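Local coordinates for vacuolar aminopeptidase 1 (Saccharomyces cerevisiae, PDB 5JGF), which removes amino acids, preferably neutral or hydrophobic ones, from the N-termini of peptides and proteins in the yeast vacuole, working as a zinc-dependent homododecamer, at residues K245-G250 / S439-T444; Q13-F18 / H254-P259; F61-N66 / E314-R319. All blocks are in the same frame, centred on the assembly; numbering follows the deposited sequence.

In the fold
Contacts 1 and 2 lie side by side, their centres 7 Å apart, and share one small antiparallel sheet in which strand 255-258 runs between 247-249 and 442-445. In contact 1 Arg441, just before strand 442-445, bonds to the loop that leads into strand 247-249; contact 2 lays helix 7-21 against the middle strand, and a Lys245-Asp17 salt bridge ties them. Contact 3, about 33 Å and 30 Å from their centres, packs helix 312-324 against strand 58-65 of the nine-stranded sheet. Along the chain the segments come in the order 13-18, 61-66, 245-250, 254-259, 314-319, 439-444, so all three contacts interlock. Contacts 1 and 2 border a second subunit, contact 3 a third, as befits a dodecamer.

Contact 1: K245-G250 / S439-T444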
# COMPACT_ATOMS: atom_id res chain seq x y z
N LYS D 245 -4.92 32.76 -35.41
CA LYS D 245 -6.19 32.97 -36.08
C LYS D 245 -6.87 31.65 -36.41
O LYS D 245 -6.20 30.65 -36.71
CB LYS D 245 -5.97 33.78 -37.36
CG LYS D 245 -7.25 34.13 -38.11
CD LYS D 245 -6.96 35.03 -39.30
CE LYS D 245 -8.19 35.21 -40.17
NZ LYS D 245 -8.63 36.63 -40.24
N GLY D 246 -8.20 31.64 -36.35
CA GLY D 246 -8.96 30.44 -36.66
C GLY D 246 -8.76 30.03 -38.11
O GLY D 246 -8.33 30.84 -38.94
N THR D 247 -9.08 28.78 -38.42
CA THR D 247 -8.90 28.27 -39.77
C THR D 247 -9.93 27.20 -40.13
O THR D 247 -10.42 26.47 -39.27
CB THR D 247 -7.51 27.61 -39.93
OG1 THR D 247 -6.50 28.50 -39.45
CG2 THR D 247 -7.24 27.28 -41.39
N ILE D 248 -10.27 27.13 -41.41
CA ILE D 248 -11.19 26.10 -41.88
C ILE D 248 -10.26 24.90 -42.09
O ILE D 248 -9.22 25.03 -42.73
CB ILE D 248 -11.85 26.50 -43.22
CG1 ILE D 248 -12.80 27.67 -42.99
CG2 ILE D 248 -12.59 25.31 -43.82
CD1 ILE D 248 -13.88 27.39 -41.94
N GLY D 249 -10.63 23.74 -41.56
CA GLY D 249 -9.78 22.58 -41.69
C GLY D 249 -10.45 21.28 -42.08
O GLY D 249 -11.67 21.23 -42.29
N GLY D 250 -9.65 20.23 -42.15
CA GLY D 250 -10.15 18.93 -42.54
C GLY D 250 -9.82 18.79 -44.01
O GLY D 250 -9.81 19.78 -44.74
N SER D 439 -10.55 23.87 -24.39
CA SER D 439 -9.16 23.79 -24.82
C SER D 439 -8.80 25.23 -25.19
O SER D 439 -9.68 26.10 -25.23
CB SER D 439 -9.03 22.91 -26.07
OG SER D 439 -7.75 23.08 -26.66
N ILE D 440 -7.54 25.49 -25.47
CA ILE D 440 -7.15 26.84 -25.88
C ILE D 440 -7.53 27.00 -27.36
O ILE D 440 -7.68 28.12 -27.85
CB ILE D 440 -5.64 27.09 -25.66
CG1 ILE D 440 -5.36 28.59 -25.78
CG2 ILE D 440 -4.81 26.28 -26.65
CD1 ILE D 440 -3.94 28.99 -25.44
N ARG D 441 -7.68 25.89 -28.07
CA ARG D 441 -8.08 25.93 -29.48
C ARG D 441 -9.03 24.77 -29.75
O ARG D 441 -8.62 23.60 -29.77
CB ARG D 441 -6.86 25.87 -30.40
CG ARG D 441 -7.15 26.18 -31.87
CD ARG D 441 -5.85 26.23 -32.67
NE ARG D 441 -6.02 26.50 -34.10
CZ ARG D 441 -6.29 27.69 -34.63
NH1 ARG D 441 -6.41 27.82 -35.94
NH2 ARG D 441 -6.43 28.76 -33.85
N ALA D 442 -10.30 25.09 -29.95
CA ALA D 442 -11.33 24.09 -30.17
C ALA D 442 -11.72 23.89 -31.63
O ALA D 442 -11.09 24.43 -32.54
CB ALA D 442 -12.57 24.44 -29.34
N ALA D 443 -12.78 23.11 -31.85
CA ALA D 443 -13.24 22.85 -33.21
C ALA D 443 -14.73 22.55 -33.30
O ALA D 443 -15.32 22.00 -32.38
CB ALA D 443 -12.46 21.67 -33.79
N THR D 444 -15.32 22.92 -34.43
CA THR D 444 -16.73 22.66 -34.68
C THR D 444 -16.86 22.46 -36.19
O THR D 444 -15.85 22.47 -36.90
CB THR D 444 -17.62 23.84 -34.20
OG1 THR D 444 -19.00 23.48 -34.34
CG2 THR D 444 -17.33 25.11 -34.99
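Gly246 and Arg441 bring the two backbones nearest, 8.5 Å between their CA atoms, too wide for direct pairing because strand 255-258 runs between strands 247-249 and 442-445 and bonds to both. In Arg441, CG stands anti to the backbone N (chi1 -169°) and the chain stays extended as far as NE, which carries the guanidinium across to the turn before strand 247-249. There Arg441 NH1 donates to Lys245 O over 2.9 Å, with an N-H...O angle of 153°; the donor sits well off the carbonyl plane. Arg441 NH2 adds a weak bond to Lys245 O at 3.4 Å, making a fork on one acceptor. Thr247 comes to the guanidinium edge, its OG1 3.6 Å from Arg441 NH1. Gly246 CA lies 3.7 Å from Arg441 NH1. The stronger polar partner of Arg441 is Asp131 of a second subunit, which forms a salt bridge with NH1, so this one nitrogen serves both the fold and the interface. A leucine in place of Arg441 would probably leave Lys245 O without this donor and Asp131 of the second subunit without its positive mate. Lys245 turns the other way, its NZ forming a salt bridge with Asp17 on helix 7-21. At the base of the arginine, Ser439 OG accepts from Arg441 N at 3.1 Å, and this ST turn shapes the chain just after the zinc ligand His438. The arrangement belongs to a three-stranded antiparallel sheet, where an arginine from the loop before one outer strand bonds to the loop before the other, at a subunit interface of the M18 dodecamer.

Contact 2: Q13-F18 / H254-P259; sequences QEFIDF and HFLFAP
Leu256 reaches from its strand to two neighbours on the helix, Phe15 and Ile16, and its CD1 touches both. Leu256 CD1 comes to the edge of the Phe15 ring, near its plane, 4.0 Å from Phe15 CD2. Ile16 runs alongside in the opposite sense: its CG1 lies 4.1 Å from Leu256 CD1, and its CD1 is equally distant from Leu256 CG, so the outer carbons of the two chains lie alongside each other. Leucine, isoleucine and phenylalanine suit this buried place, where the contact is wholly apolar. Leu256 has CG anti to the backbone N (chi1 -177°), carrying CG and CD1 to the helix, whereas Ile16 keeps CG1 beside its own N and stretches CD1 onward (chi2 174°) to meet the leucine. Ala258, the next strand residue pointing the same way, is small enough to let the helix come near, its CA 7.1 Å from that of Ile16. The result is a helix laid on one face of an antiparallel sheet, with Leu256 on the middle strand facing helix 7-21. Phe257 points away from the helix, and its side chain packs on Arg441 and on Asp131 of a second subunit. Further out, Phe15 meets Phe268 edge-to-face and rests on Leu261 and Leu265, so its ring links the N-terminal helix to helix 261-278, which follows strand 255-258 and bears the zinc ligand Asp262. Ile248 on strand 247-249 touches both Ile16 and Leu256, widening the apolar patch. At the strand's start, a classic beta bulge places His254 and Phe255 across from the single Gly249.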
# COMPACT_ATOMS: atom_id res chain seq x y z
N GLN D 13 -16.27 32.50 -42.13
CA GLN D 13 -15.11 33.39 -42.17
C GLN D 13 -15.34 34.62 -41.30
O GLN D 13 -14.42 35.09 -40.63
CB GLN D 13 -14.80 33.83 -43.60
CG GLN D 13 -14.11 32.78 -44.46
CD GLN D 13 -12.82 32.27 -43.83
OE1 GLN D 13 -12.00 33.05 -43.36
NE2 GLN D 13 -12.65 30.95 -43.83
N GLU D 14 -16.56 35.15 -41.32
CA GLU D 14 -16.88 36.32 -40.51
C GLU D 14 -16.69 35.96 -39.04
O GLU D 14 -16.19 36.76 -38.26
CB GLU D 14 -18.33 36.77 -40.73
CG GLU D 14 -18.57 37.49 -42.05
CD GLU D 14 -17.72 38.74 -42.21
OE1 GLU D 14 -17.56 39.49 -41.22
OE2 GLU D 14 -17.21 38.97 -43.32
N PHE D 15 -17.10 34.74 -38.67
CA PHE D 15 -16.96 34.29 -37.30
C PHE D 15 -15.48 34.21 -36.92
O PHE D 15 -15.08 34.66 -35.84
CB PHE D 15 -17.61 32.91 -37.10
CG PHE D 15 -17.43 32.35 -35.72
CD1 PHE D 15 -18.01 32.97 -34.62
CD2 PHE D 15 -16.65 31.21 -35.51
CE1 PHE D 15 -17.82 32.47 -33.32
CE2 PHE D 15 -16.45 30.71 -34.23
CZ PHE D 15 -17.03 31.34 -33.13
N ILE D 16 -14.67 33.62 -37.79
CA ILE D 16 -13.24 33.50 -37.53
C ILE D 16 -12.62 34.88 -37.31
O ILE D 16 -11.84 35.08 -36.38
CB ILE D 16 -12.52 32.78 -38.70
CG1 ILE D 16 -12.86 31.28 -38.65
CG2 ILE D 16 -11.01 33.01 -38.62
CD1 ILE D 16 -12.34 30.48 -39.83
N ASP D 17 -12.99 35.84 -38.16
CA ASP D 17 -12.47 37.20 -38.02
C ASP D 17 -12.93 37.83 -36.70
O ASP D 17 -12.16 38.51 -36.03
CB ASP D 17 -12.92 38.07 -39.19
CG ASP D 17 -12.33 37.62 -40.52
OD1 ASP D 17 -11.28 36.94 -40.50
OD2 ASP D 17 -12.91 37.95 -41.58
N PHE D 18 -14.19 37.58 -36.34
CA PHE D 18 -14.76 38.09 -35.10
C PHE D 18 -13.96 37.60 -33.90
O PHE D 18 -13.58 38.38 -33.03
CB PHE D 18 -16.23 37.64 -35.00
CG PHE D 18 -16.77 37.58 -33.60
CD1 PHE D 18 -16.99 38.75 -32.87
CD2 PHE D 18 -17.11 36.36 -33.02
CE1 PHE D 18 -17.54 38.69 -31.58
CE2 PHE D 18 -17.65 36.29 -31.74
CZ PHE D 18 -17.87 37.46 -31.02
N HIS D 254 -14.40 20.35 -43.67
CA HIS D 254 -15.60 20.09 -42.87
C HIS D 254 -15.54 20.75 -41.49
O HIS D 254 -16.55 20.82 -40.80
CB HIS D 254 -15.78 18.59 -42.65
CG HIS D 254 -16.02 17.82 -43.91
ND1 HIS D 254 -15.37 16.64 -44.19
CD2 HIS D 254 -16.86 18.04 -44.94
CE1 HIS D 254 -15.79 16.16 -45.34
NE2 HIS D 254 -16.70 16.99 -45.82
N PHE D 255 -14.36 21.21 -41.10
CA PHE D 255 -14.17 21.79 -39.77
C PHE D 255 -13.72 23.24 -39.71
O PHE D 255 -13.22 23.80 -40.68
CB PHE D 255 -13.14 20.96 -39.00
CG PHE D 255 -13.51 19.52 -38.84
CD1 PHE D 255 -14.56 19.14 -38.01
CD2 PHE D 255 -12.80 18.53 -39.52
CE1 PHE D 255 -14.91 17.80 -37.87
CE2 PHE D 255 -13.14 17.18 -39.37
CZ PHE D 255 -14.19 16.82 -38.55
N LEU D 256 -13.90 23.81 -38.53
CA LEU D 256 -13.49 25.18 -38.23
C LEU D 256 -12.74 25.07 -36.91
O LEU D 256 -13.29 24.61 -35.91
CB LEU D 256 -14.71 26.10 -38.08
CG LEU D 256 -14.46 27.60 -37.85
CD1 LEU D 256 -15.70 28.39 -38.21
CD2 LEU D 256 -14.08 27.85 -36.39
N PHE D 257 -11.46 25.45 -36.92
CA PHE D 257 -10.63 25.39 -35.72
C PHE D 257 -10.44 26.82 -35.25
O PHE D 257 -10.07 27.70 -36.03
CB PHE D 257 -9.25 24.80 -36.03
CG PHE D 257 -9.29 23.47 -36.76
CD1 PHE D 257 -10.29 22.54 -36.49
CD2 PHE D 257 -8.29 23.14 -37.67
CE1 PHE D 257 -10.29 21.29 -37.12
CE2 PHE D 257 -8.28 21.89 -38.30
CZ PHE D 257 -9.28 20.97 -38.02
N ALA D 258 -10.70 27.07 -33.97
CA ALA D 258 -10.56 28.42 -33.44
C ALA D 258 -10.60 28.42 -31.93
O ALA D 258 -11.15 27.52 -31.31
CB ALA D 258 -11.67 29.32 -34.00
N PRO D 259 -10.02 29.46 -31.32
CA PRO D 259 -10.02 29.55 -29.86
C PRO D 259 -11.29 30.22 -29.35
O PRO D 259 -12.02 30.88 -30.10
CB PRO D 259 -8.80 30.41 -29.58
CG PRO D 259 -8.86 31.41 -30.72
CD PRO D 259 -9.15 30.50 -31.91

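Contact 3: F61-N66 / E314-R319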
# COMPACT_ATOMS: atom_id res chain seq x y z
N PHE D 61 -33.43 48.54 -29.03
CA PHE D 61 -32.46 49.08 -28.07
C PHE D 61 -31.49 48.03 -27.55
O PHE D 61 -31.60 46.84 -27.87
CB PHE D 61 -33.18 49.67 -26.85
CG PHE D 61 -34.42 50.46 -27.18
CD1 PHE D 61 -35.63 49.81 -27.43
CD2 PHE D 61 -34.39 51.85 -27.21
CE1 PHE D 61 -36.78 50.53 -27.71
CE2 PHE D 61 -35.55 52.58 -27.50
CZ PHE D 61 -36.74 51.92 -27.74
N TYR D 62 -30.55 48.49 -26.75
CA TYR D 62 -29.59 47.60 -26.10
C TYR D 62 -28.93 48.38 -24.98
O TYR D 62 -28.87 49.61 -25.02
CB TYR D 62 -28.54 47.06 -27.08
CG TYR D 62 -27.44 48.01 -27.49
CD1 TYR D 62 -27.63 48.92 -28.54
CD2 TYR D 62 -26.20 47.98 -26.86
CE1 TYR D 62 -26.60 49.77 -28.94
CE2 TYR D 62 -25.17 48.82 -27.26
CZ TYR D 62 -25.37 49.71 -28.30
OH TYR D 62 -24.35 50.54 -28.70
N THR D 63 -28.46 47.66 -23.97
CA THR D 63 -27.78 48.29 -22.85
C THR D 63 -26.59 47.41 -22.49
O THR D 63 -26.52 46.25 -22.91
CB THR D 63 -28.71 48.46 -21.63
OG1 THR D 63 -28.05 49.24 -20.63
CG2 THR D 63 -29.10 47.10 -21.04
N ILE D 64 -25.67 47.96 -21.72
CA ILE D 64 -24.48 47.22 -21.32
C ILE D 64 -24.20 47.44 -19.85
O ILE D 64 -24.40 48.53 -19.32
CB ILE D 64 -23.25 47.68 -22.13
CG1 ILE D 64 -23.51 47.47 -23.63
CG2 ILE D 64 -22.01 46.91 -21.69
CD1 ILE D 64 -22.44 48.04 -24.52
N ARG D 65 -23.76 46.38 -19.18
CA ARG D 65 -23.42 46.46 -17.77
C ARG D 65 -21.98 46.00 -17.60
O ARG D 65 -21.59 44.97 -18.15
CB ARG D 65 -24.34 45.56 -16.94
CG ARG D 65 -23.96 45.52 -15.46
CD ARG D 65 -24.88 44.60 -14.67
NE ARG D 65 -26.26 45.07 -14.66
CZ ARG D 65 -27.27 44.43 -14.08
NH1 ARG D 65 -27.05 43.28 -13.45
NH2 ARG D 65 -28.49 44.94 -14.12
N ASN D 66 -21.19 46.78 -16.87
CA ASN D 66 -19.79 46.43 -16.60
C ASN D 66 -18.92 46.33 -17.85
O ASN D 66 -17.75 45.97 -17.76
CB ASN D 66 -19.75 45.10 -15.83
CG ASN D 66 -18.44 44.89 -15.09
OD1 ASN D 66 -18.11 45.64 -14.18
ND2 ASN D 66 -17.70 43.85 -15.48
N GLU D 314 -34.01 40.22 -16.66
CA GLU D 314 -35.19 40.58 -15.89
C GLU D 314 -35.31 42.10 -15.78
O GLU D 314 -36.41 42.65 -15.85
CB GLU D 314 -35.12 39.96 -14.49
CG GLU D 314 -35.06 38.43 -14.45
CD GLU D 314 -33.64 37.87 -14.44
OE1 GLU D 314 -32.93 38.00 -15.46
OE2 GLU D 314 -33.23 37.30 -13.41
N SER D 315 -34.17 42.76 -15.61
CA SER D 315 -34.15 44.22 -15.50
C SER D 315 -34.64 44.88 -16.79
O SER D 315 -35.47 45.78 -16.75
CB SER D 315 -32.74 44.70 -15.19
OG SER D 315 -32.68 46.12 -15.19
N VAL D 316 -34.11 44.42 -17.91
CA VAL D 316 -34.48 44.95 -19.22
C VAL D 316 -35.98 44.83 -19.45
O VAL D 316 -36.63 45.79 -19.87
CB VAL D 316 -33.73 44.21 -20.35
CG1 VAL D 316 -34.35 44.54 -21.71
CG2 VAL D 316 -32.26 44.61 -20.34
N VAL D 317 -36.53 43.65 -19.17
CA VAL D 317 -37.96 43.43 -19.37
C VAL D 317 -38.82 44.28 -18.43
O VAL D 317 -39.86 44.80 -18.84
CB VAL D 317 -38.32 41.94 -19.21
CG1 VAL D 317 -39.83 41.75 -19.28
CG2 VAL D 317 -37.65 41.13 -20.31
N GLU D 318 -38.41 44.42 -17.17
CA GLU D 318 -39.18 45.22 -16.23
C GLU D 318 -39.11 46.71 -16.57
O GLU D 318 -40.13 47.39 -16.63
CB GLU D 318 -38.70 45.00 -14.79
CG GLU D 318 -39.29 46.01 -13.80
CD GLU D 318 -39.17 45.57 -12.35
OE1 GLU D 318 -38.20 44.86 -12.01
OE2 GLU D 318 -40.04 45.95 -11.54
N ARG D 319 -37.90 47.22 -16.80
CA ARG D 319 -37.71 48.63 -17.13
C ARG D 319 -38.41 49.00 -18.43
O ARG D 319 -39.03 50.06 -18.54
CB ARG D 319 -36.22 48.95 -17.24
CG ARG D 319 -35.44 48.69 -15.97
CD ARG D 319 -33.95 48.97 -16.13
NE ARG D 319 -33.67 50.39 -16.32
CZ ARG D 319 -32.52 50.97 -16.00
NH1 ARG D 319 -31.54 50.25 -15.46
NH2 ARG D 319 -32.35 52.26 -16.21
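Thr63 and Val316 make the close part of this contact, methyl to methyl, CG2 of one lying 4.1 Å from CG2 of the other. Both branch at CB, which puts carbon near the backbone, and the two side chains pass each other in opposite directions. Thr63 has OG1 anti to its backbone N (chi1 -173°), which turns the hydroxyl to Leu44 O, where it is hydrogen-bonded, and leaves CG2 for the valine; a threonine thus serves a polar and an apolar neighbour at once. The Arg65 side is looser. Arg65 NH2 comes no nearer than 4.4 Å to Ser315 CB, and the short serine side chain turns only its CB to the guanidinium. That group is held by others: a salt bridge from NH2 to Glu46, and hydrogen bonds from NH1 to Arg305 O and Gly310 O. This flank borders a third subunit, whose Gly424 packs on Arg65 and whose His332 packs on Ser315. Within the chain, helix 312-324 lies over strand 58-65 and the adjacent strand 69-76, where Val316 also touches Ser71 and Phe73, while Tyr62 and Ile64 point from the sheet's other face to helix 25-38.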